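Local coordinates for galactofuranose-binding protein YtfQ (Escherichia coli, PDB 2VK2) that binds alpha- and beta-galactofuranose in the periplasm as the solute-binding component of the ABC transporter complex YtfQRT-YjfF, at residues A[66-70]-A[137-141]; A[60-64]-A[255-259]; A[190-194]-A[219-223]. All coordinates share one frame; numbering follows the deposited sequence.

In the fold
The three contacts sample both lobes of a two-lobed periplasmic binding protein and the seam between them. Contact 2 lies in the lobe whose sheet contains strand 61-64, contact 3 in the lobe whose sheet contains strands 194-197 and 222-225; their centres are about 43 Å apart, on opposite sides of the chain's centre. Contact 1 joins the lobes, its centre about 20 Å from that of contact 2 and about 29 Å from that of contact 3. The chain passes from strand 61-64 straight into the seam loop. The side chain of Thr137 in contact 1 lies about 6 Å from the bound beta-D-galactofuranose, that of Ala255 in contact 2 about 13 Å.

Contact 1: A[66-70]-A[137-141]; sequences PVVAT and TVGAS
At the interlobe seam of this sugar-binding protein, Val68 and Ala69, in the loop after strand 61-64, meet Gly139 and Ala140, in the loop after strand 129-135. The direct polar link is Ala69 N to Gly139 O, 3.1 Å, with an N-H...O angle of 148° and the donor tilted 33° from the carbonyl plane. The same oxygen receives Val68 CA at 3.4 Å in a CA-H...O contact. Water 1 adds a second bridge, donating to Pro66 O and accepting from Ser141 N, each at 3.0 Å.

The second segment owes its shape to a type II beta turn from Thr137 to Ala140, closed by Ala140 N to Thr137 O. Gly139 has phi 93°, where a side chain would jam against the preceding carbonyl, and a CB there would also crowd Val68 CG1. That methyl stands anti to the carbonyl carbon of Val68 and reaches over the turn, 3.5 Å from Val138 O. The methyl of Ala140 abuts Val67 O at 3.4 Å; this oxygen is also hydrogen-bonded by Arg91 NH1, which ties the contact to a galactofuranose-binding residue. Ser141 OG bonds Ser92 N as helix 141-153 begins. Loops at the C-terminal ends of strands from two different sheets, joined beside a bound sugar, are consistent with the closed, sugar-bound cleft of a periplasmic binding protein.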
loop_
_atom_site.group_PDB
_atom_site.type_symbol
_atom_site.label_atom_id
_atom_site.label_comp_id
_atom_site.label_asym_id
_atom_site.label_seq_id
_atom_site.Cartn_x
_atom_site.Cartn_y
_atom_site.Cartn_z
ATOM N N PRO A 66 -8.581 6.548 -0.632
ATOM C CA PRO A 66 -8.752 7.128 -1.970
ATOM C C PRO A 66 -7.901 6.433 -3.029
ATOM O O PRO A 66 -6.678 6.465 -2.948
ATOM C CB PRO A 66 -8.305 8.583 -1.778
ATOM C CG PRO A 66 -7.340 8.534 -0.660
ATOM C CD PRO A 66 -7.804 7.433 0.255
ATOM N N VAL A 67 -8.545 5.825 -4.023
ATOM C CA VAL A 67 -7.817 4.976 -4.970
ATOM C C VAL A 67 -6.716 5.756 -5.696
ATOM O O VAL A 67 -5.600 5.254 -5.855
ATOM C CB VAL A 67 -8.767 4.267 -5.973
ATOM C CG1 VAL A 67 -9.542 5.271 -6.822
ATOM C CG2 VAL A 67 -7.990 3.289 -6.848
ATOM N N VAL A 68 -7.037 6.981 -6.112
ATOM C CA VAL A 68 -6.064 7.907 -6.693
ATOM C C VAL A 68 -6.130 9.235 -5.938
ATOM O O VAL A 68 -7.057 9.458 -5.163
ATOM C CB VAL A 68 -6.319 8.135 -8.199
ATOM C CG1 VAL A 68 -6.181 6.824 -8.965
ATOM C CG2 VAL A 68 -7.689 8.767 -8.435
ATOM N N ALA A 69 -5.151 10.105 -6.163
ATOM C CA ALA A 69 -5.011 11.335 -5.371
ATOM C C ALA A 69 -5.873 12.497 -5.868
ATOM O O ALA A 69 -6.151 13.429 -5.106
ATOM C CB ALA A 69 -3.557 11.762 -5.322
ATOM N N THR A 70 -6.279 12.433 -7.134
ATOM C CA THR A 70 -6.985 13.518 -7.812
ATOM C C THR A 70 -8.492 13.303 -7.792
ATOM O O THR A 70 -8.964 12.182 -7.609
ATOM C CB THR A 70 -6.553 13.590 -9.293
ATOM O OG1 THR A 70 -6.733 12.304 -9.899
ATOM C CG2 THR A 70 -5.095 14.001 -9.410
ATOM N N THR A 137 -1.051 1.079 -8.670
ATOM C CA THR A 137 -2.089 1.727 -9.458
ATOM C C THR A 137 -1.686 3.137 -9.875
ATOM O O THR A 137 -1.243 3.932 -9.050
ATOM C CB THR A 137 -3.385 1.785 -8.636
ATOM O OG1 THR A 137 -3.797 0.449 -8.322
ATOM C CG2 THR A 137 -4.496 2.505 -9.390
ATOM N N VAL A 138 -1.831 3.429 -11.165
ATOM C CA VAL A 138 -1.477 4.739 -11.699
ATOM C C VAL A 138 -2.319 5.812 -11.012
ATOM O O VAL A 138 -3.541 5.699 -10.940
ATOM C CB VAL A 138 -1.679 4.801 -13.232
ATOM C CG1 VAL A 138 -1.454 6.212 -13.747
ATOM C CG2 VAL A 138 -0.744 3.826 -13.926
ATOM N N GLY A 139 -1.650 6.822 -10.470
ATOM C CA GLY A 139 -2.329 7.923 -9.794
ATOM C C GLY A 139 -2.502 7.755 -8.293
ATOM O O GLY A 139 -2.843 8.716 -7.603
ATOM N N ALA A 140 -2.279 6.546 -7.777
ATOM C CA ALA A 140 -2.329 6.314 -6.335
ATOM C C ALA A 140 -1.180 7.057 -5.674
ATOM O O ALA A 140 -0.045 6.957 -6.126
ATOM C CB ALA A 140 -2.235 4.826 -6.034
ATOM N N SER A 141 -1.458 7.798 -4.605
ATOM C CA SER A 141 -0.411 8.563 -3.930
ATOM C C SER A 141 0.741 7.653 -3.528
ATOM O O SER A 141 1.907 8.024 -3.642
ATOM C CB SER A 141 -0.955 9.283 -2.692
ATOM O OG SER A 141 -1.270 8.369 -1.650
HETATM O O HOH W 1 -4.290 8.198 -3.664
#

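Contact 2: A[60-64]-A[255-259]; sequences DAIFI and AFDAL
Phe63 of strand 61-64 projects its ring against Ala255, Phe256 and Leu259 of helix 252-265. Its CB leaves the strand toward the helix, and chi1 -72°, setting CG beside the backbone N, keeps the ring on that course. CE1 comes 4.4 Å from Leu259 CD2, which approaches the ring obliquely. CE2 lies over a face of the Phe256 ring, offset toward its rim, and is 3.5 Å from Phe256 CE1. At the tip, CZ is 3.6 Å from Ala255 CB, a methyl seated over the Phe63 ring face at 4.0 Å from the centroid, a CH-pi contact. The two phenyl planes meet obliquely at 46°, with centroids 5.0 Å apart. Two residues earlier, Ala61 CB faces the forked end of Leu259, 3.6 Å from both CD1 and CD2. Were Phe63 replaced by alanine, the Ala255 methyl and the Phe256 face would probably lose their ring partner and a gap would open under the helix. Val5, Phe7 and Phe87 of the adjacent strands border the same ring. The axes of strand 61-64 and helix segment 255-259 run 10.7 Å apart at 156°, the layered alpha/beta packing of a periplasmic binding protein lobe.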
loop_
_atom_site.group_PDB
_atom_site.type_symbol
_atom_site.label_atom_id
_atom_site.label_comp_id
_atom_site.label_asym_id
_atom_site.label_seq_id
_atom_site.Cartn_x
_atom_site.Cartn_y
_atom_site.Cartn_z
ATOM N N ASP A 60 -22.359 9.058 10.706
ATOM C CA ASP A 60 -21.660 9.976 11.607
ATOM C C ASP A 60 -20.287 10.378 11.093
ATOM O O ASP A 60 -19.779 11.439 11.442
ATOM C CB ASP A 60 -21.511 9.353 12.992
ATOM C CG ASP A 60 -22.839 9.096 13.648
ATOM O OD1 ASP A 60 -23.477 10.075 14.084
ATOM O OD2 ASP A 60 -23.260 7.926 13.708
ATOM N N ALA A 61 -19.679 9.520 10.287
ATOM C CA ALA A 61 -18.359 9.796 9.745
ATOM C C ALA A 61 -18.157 8.953 8.510
ATOM O O ALA A 61 -18.791 7.910 8.355
ATOM C CB ALA A 61 -17.286 9.495 10.775
ATOM N N ILE A 62 -17.285 9.425 7.628
ATOM C CA ILE A 62 -16.937 8.704 6.412
ATOM C C ILE A 62 -15.433 8.464 6.392
ATOM O O ILE A 62 -14.650 9.380 6.629
ATOM C CB ILE A 62 -17.394 9.474 5.154
ATOM C CG1 ILE A 62 -18.925 9.485 5.098
ATOM C CG2 ILE A 62 -16.826 8.838 3.884
ATOM C CD1 ILE A 62 -19.508 10.479 4.117
ATOM N N PHE A 63 -15.050 7.214 6.152
ATOM C CA PHE A 63 -13.655 6.841 5.944
ATOM C C PHE A 63 -13.506 6.569 4.453
ATOM O O PHE A 63 -14.366 5.928 3.850
ATOM C CB PHE A 63 -13.302 5.559 6.708
ATOM C CG PHE A 63 -13.202 5.706 8.215
ATOM C CD1 PHE A 63 -13.538 6.878 8.887
ATOM C CD2 PHE A 63 -12.790 4.611 8.966
ATOM C CE1 PHE A 63 -13.431 6.951 10.274
ATOM C CE2 PHE A 63 -12.694 4.682 10.341
ATOM C CZ PHE A 63 -13.011 5.848 10.997
ATOM N N ILE A 64 -12.423 7.051 3.851
ATOM C CA ILE A 64 -12.159 6.786 2.440
ATOM C C ILE A 64 -10.715 6.350 2.300
ATOM O O ILE A 64 -9.828 7.001 2.836
ATOM C CB ILE A 64 -12.343 8.041 1.555
ATOM C CG1 ILE A 64 -13.742 8.643 1.711
ATOM C CG2 ILE A 64 -12.079 7.706 0.086
ATOM C CD1 ILE A 64 -13.867 10.022 1.086
ATOM N N ALA A 255 -7.926 6.015 12.965
ATOM C CA ALA A 255 -9.040 6.829 12.476
ATOM C C ALA A 255 -10.211 6.798 13.456
ATOM O O ALA A 255 -10.795 7.840 13.760
ATOM C CB ALA A 255 -9.479 6.368 11.099
ATOM N N PHE A 256 -10.542 5.610 13.959
ATOM C CA PHE A 256 -11.570 5.484 14.997
ATOM C C PHE A 256 -11.175 6.238 16.269
ATOM O O PHE A 256 -12.020 6.878 16.888
ATOM C CB PHE A 256 -11.841 4.017 15.354
ATOM C CG PHE A 256 -12.594 3.241 14.298
ATOM C CD1 PHE A 256 -13.789 3.717 13.768
ATOM C CD2 PHE A 256 -12.125 2.005 13.869
ATOM C CE1 PHE A 256 -14.482 2.989 12.810
ATOM C CE2 PHE A 256 -12.811 1.272 12.913
ATOM C CZ PHE A 256 -13.992 1.767 12.381
ATOM N N ASP A 257 -9.902 6.157 16.659
ATOM C CA ASP A 257 -9.403 6.902 17.824
ATOM C C ASP A 257 -9.683 8.395 17.670
ATOM O O ASP A 257 -10.215 9.034 18.579
ATOM C CB ASP A 257 -7.892 6.705 18.014
ATOM C CG ASP A 257 -7.527 5.322 18.517
ATOM O OD1 ASP A 257 -8.371 4.669 19.157
ATOM O OD2 ASP A 257 -6.377 4.898 18.281
ATOM N N ALA A 258 -9.314 8.940 16.515
ATOM C CA ALA A 258 -9.513 10.359 16.219
ATOM C C ALA A 258 -10.995 10.723 16.175
ATOM O O ALA A 258 -11.398 11.766 16.694
ATOM C CB ALA A 258 -8.840 10.721 14.903
ATOM N N LEU A 259 -11.803 9.863 15.560
ATOM C CA LEU A 259 -13.247 10.088 15.469
ATOM C C LEU A 259 -13.897 10.139 16.849
ATOM O O LEU A 259 -14.678 11.046 17.134
ATOM C CB LEU A 259 -13.914 8.994 14.626
ATOM C CG LEU A 259 -15.445 9.009 14.557
ATOM C CD1 LEU A 259 -15.950 10.328 13.986
ATOM C CD2 LEU A 259 -15.954 7.836 13.738
#

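Contact 3: A[190-194]-A[219-223]; sequences KNICM and KDILT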
loop_
_atom_site.group_PDB
_atom_site.type_symbol
_atom_site.label_atom_id
_atom_site.label_comp_id
_atom_site.label_asym_id
_atom_site.label_seq_id
_atom_site.Cartn_x
_atom_site.Cartn_y
_atom_site.Cartn_z
ATOM N N LYS A 190 17.905 -12.550 -17.986
ATOM C CA LYS A 190 19.339 -12.535 -17.664
ATOM C C LYS A 190 19.908 -11.129 -17.480
ATOM O O LYS A 190 20.916 -10.956 -16.794
ATOM C CB LYS A 190 20.146 -13.280 -18.733
ATOM C CG LYS A 190 19.878 -14.777 -18.773
ATOM C CD LYS A 190 20.765 -15.477 -19.791
ATOM N N ASN A 191 19.263 -10.129 -18.081
ATOM C CA ASN A 191 19.693 -8.740 -17.941
ATOM C C ASN A 191 19.000 -8.014 -16.779
ATOM O O ASN A 191 19.089 -6.791 -16.673
ATOM C CB ASN A 191 19.456 -7.984 -19.255
ATOM C CG ASN A 191 20.221 -6.673 -19.329
ATOM O OD1 ASN A 191 21.388 -6.596 -18.940
ATOM N ND2 ASN A 191 19.566 -5.636 -19.840
ATOM N N ILE A 192 18.323 -8.765 -15.909
ATOM C CA ILE A 192 17.650 -8.205 -14.736
ATOM C C ILE A 192 18.364 -8.654 -13.462
ATOM O O ILE A 192 18.618 -9.845 -13.284
ATOM C CB ILE A 192 16.178 -8.661 -14.662
ATOM C CG1 ILE A 192 15.420 -8.245 -15.928
ATOM C CG2 ILE A 192 15.503 -8.082 -13.418
ATOM C CD1 ILE A 192 13.996 -8.755 -15.983
ATOM N N CYS A 193 18.678 -7.695 -12.591
ATOM C CA CYS A 193 19.324 -7.953 -11.298
ATOM C C CYS A 193 18.312 -7.995 -10.151
ATOM O O CYS A 193 18.462 -8.782 -9.215
ATOM C CB CYS A 193 20.393 -6.879 -11.030
ATOM S SG CYS A 193 20.842 -6.552 -9.292
ATOM N N MET A 194 17.281 -7.155 -10.225
ATOM C CA MET A 194 16.353 -6.986 -9.116
ATOM C C MET A 194 14.999 -6.486 -9.605
ATOM O O MET A 194 14.922 -5.685 -10.541
ATOM C CB MET A 194 16.959 -6.002 -8.110
ATOM C CG MET A 194 16.122 -5.732 -6.872
ATOM S SD MET A 194 15.237 -4.163 -6.966
ATOM C CE MET A 194 14.584 -4.065 -5.299
ATOM N N LYS A 219 18.030 -14.874 -5.854
ATOM C CA LYS A 219 19.451 -15.025 -6.183
ATOM C C LYS A 219 19.777 -14.424 -7.551
ATOM O O LYS A 219 20.537 -13.459 -7.635
ATOM C CB LYS A 219 19.870 -16.498 -6.126
ATOM C CG LYS A 219 21.360 -16.716 -6.369
ATOM C CD LYS A 219 21.809 -18.099 -5.938
ATOM C CE LYS A 219 23.281 -18.333 -6.254
ATOM N NZ LYS A 219 24.174 -17.347 -5.582
ATOM N N ASP A 220 19.204 -14.989 -8.613
ATOM C CA ASP A 220 19.400 -14.459 -9.967
ATOM C C ASP A 220 18.716 -13.105 -10.123
ATOM O O ASP A 220 19.260 -12.194 -10.747
ATOM C CB ASP A 220 18.850 -15.421 -11.025
ATOM C CG ASP A 220 19.635 -16.719 -11.113
ATOM O OD1 ASP A 220 20.862 -16.710 -10.875
ATOM O OD2 ASP A 220 19.012 -17.751 -11.434
ATOM N N ILE A 221 17.510 -12.993 -9.571
ATOM C CA ILE A 221 16.784 -11.729 -9.527
ATOM C C ILE A 221 16.344 -11.495 -8.084
ATOM O O ILE A 221 15.567 -12.273 -7.528
ATOM C CB ILE A 221 15.574 -11.730 -10.484
ATOM C CG1 ILE A 221 16.046 -11.896 -11.932
ATOM C CG2 ILE A 221 14.779 -10.437 -10.338
ATOM C CD1 ILE A 221 14.933 -11.998 -12.949
ATOM N N LEU A 222 16.874 -10.436 -7.477
ATOM C CA LEU A 222 16.532 -10.061 -6.110
ATOM C C LEU A 222 15.128 -9.472 -6.086
ATOM O O LEU A 222 14.646 -8.976 -7.105
ATOM C CB LEU A 222 17.524 -9.020 -5.580
ATOM C CG LEU A 222 19.010 -9.396 -5.582
ATOM C CD1 LEU A 222 19.857 -8.175 -5.263
ATOM C CD2 LEU A 222 19.289 -10.526 -4.596
ATOM N N THR A 223 14.473 -9.522 -4.930
ATOM C CA THR A 223 13.163 -8.893 -4.770
ATOM C C THR A 223 13.171 -7.916 -3.604
ATOM O O THR A 223 13.718 -8.196 -2.535
ATOM C CB THR A 223 12.028 -9.926 -4.558
ATOM O OG1 THR A 223 12.026 -10.398 -3.203
ATOM C CG2 THR A 223 12.168 -11.095 -5.522
HETATM O O HOH W 2 20.804 -10.298 -8.720
#
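The carbonyl oxygen of Cys193 is gripped from several directions where segment 190-194 meets 219-223. Leu222 N donates to Cys193 O at 2.9 Å in a nearly straight bond (N-H...O 167°), with the donor tilted 23° from the carbonyl plane. Water 2 lies 2.8 Å from Cys193 O and also bonds Asp220 O at 3.2 Å; more acceptors surround this water than it has protons, so its bonds are probably shared. A third approach to Cys193 O is the CA-H...O contact from Ile221 CA, 3.4 Å away.

These bonds begin a parallel bridge that pairs Met194 with Leu222, whose side chains point to the same face of the sheet. Met194 CA comes 3.3 Å from Leu222 O, while a backbone bond between Leu222 and Val195 carries the pairing on. With CG anti to the backbone N (chi1 -179°), the Met194 chain crosses that of Leu222 at about a right angle, CG resting 3.8 Å from Leu222 CB. The chain then bends at chi2 and CE ends near Thr223; helix 109-124 covers this face through Ile116 and Leu120. Ile192 and Ile221 pack their branches together, CG2 to CG2 at 3.9 Å; Ile192 also rests on Val132, and Ile221 on Ile210 of helix 200-212.

Cys193 SG forms the disulfide with Cys129, at the start of strand 129-135. Cys193 thus joins both neighbours, strand 129-135 through its disulfide and a backbone bond to Asn130, and Leu222 through its oxygen, which is likely to hold firmly the end of the sheet where strands 129-135, 194-197 and 222-225 begin.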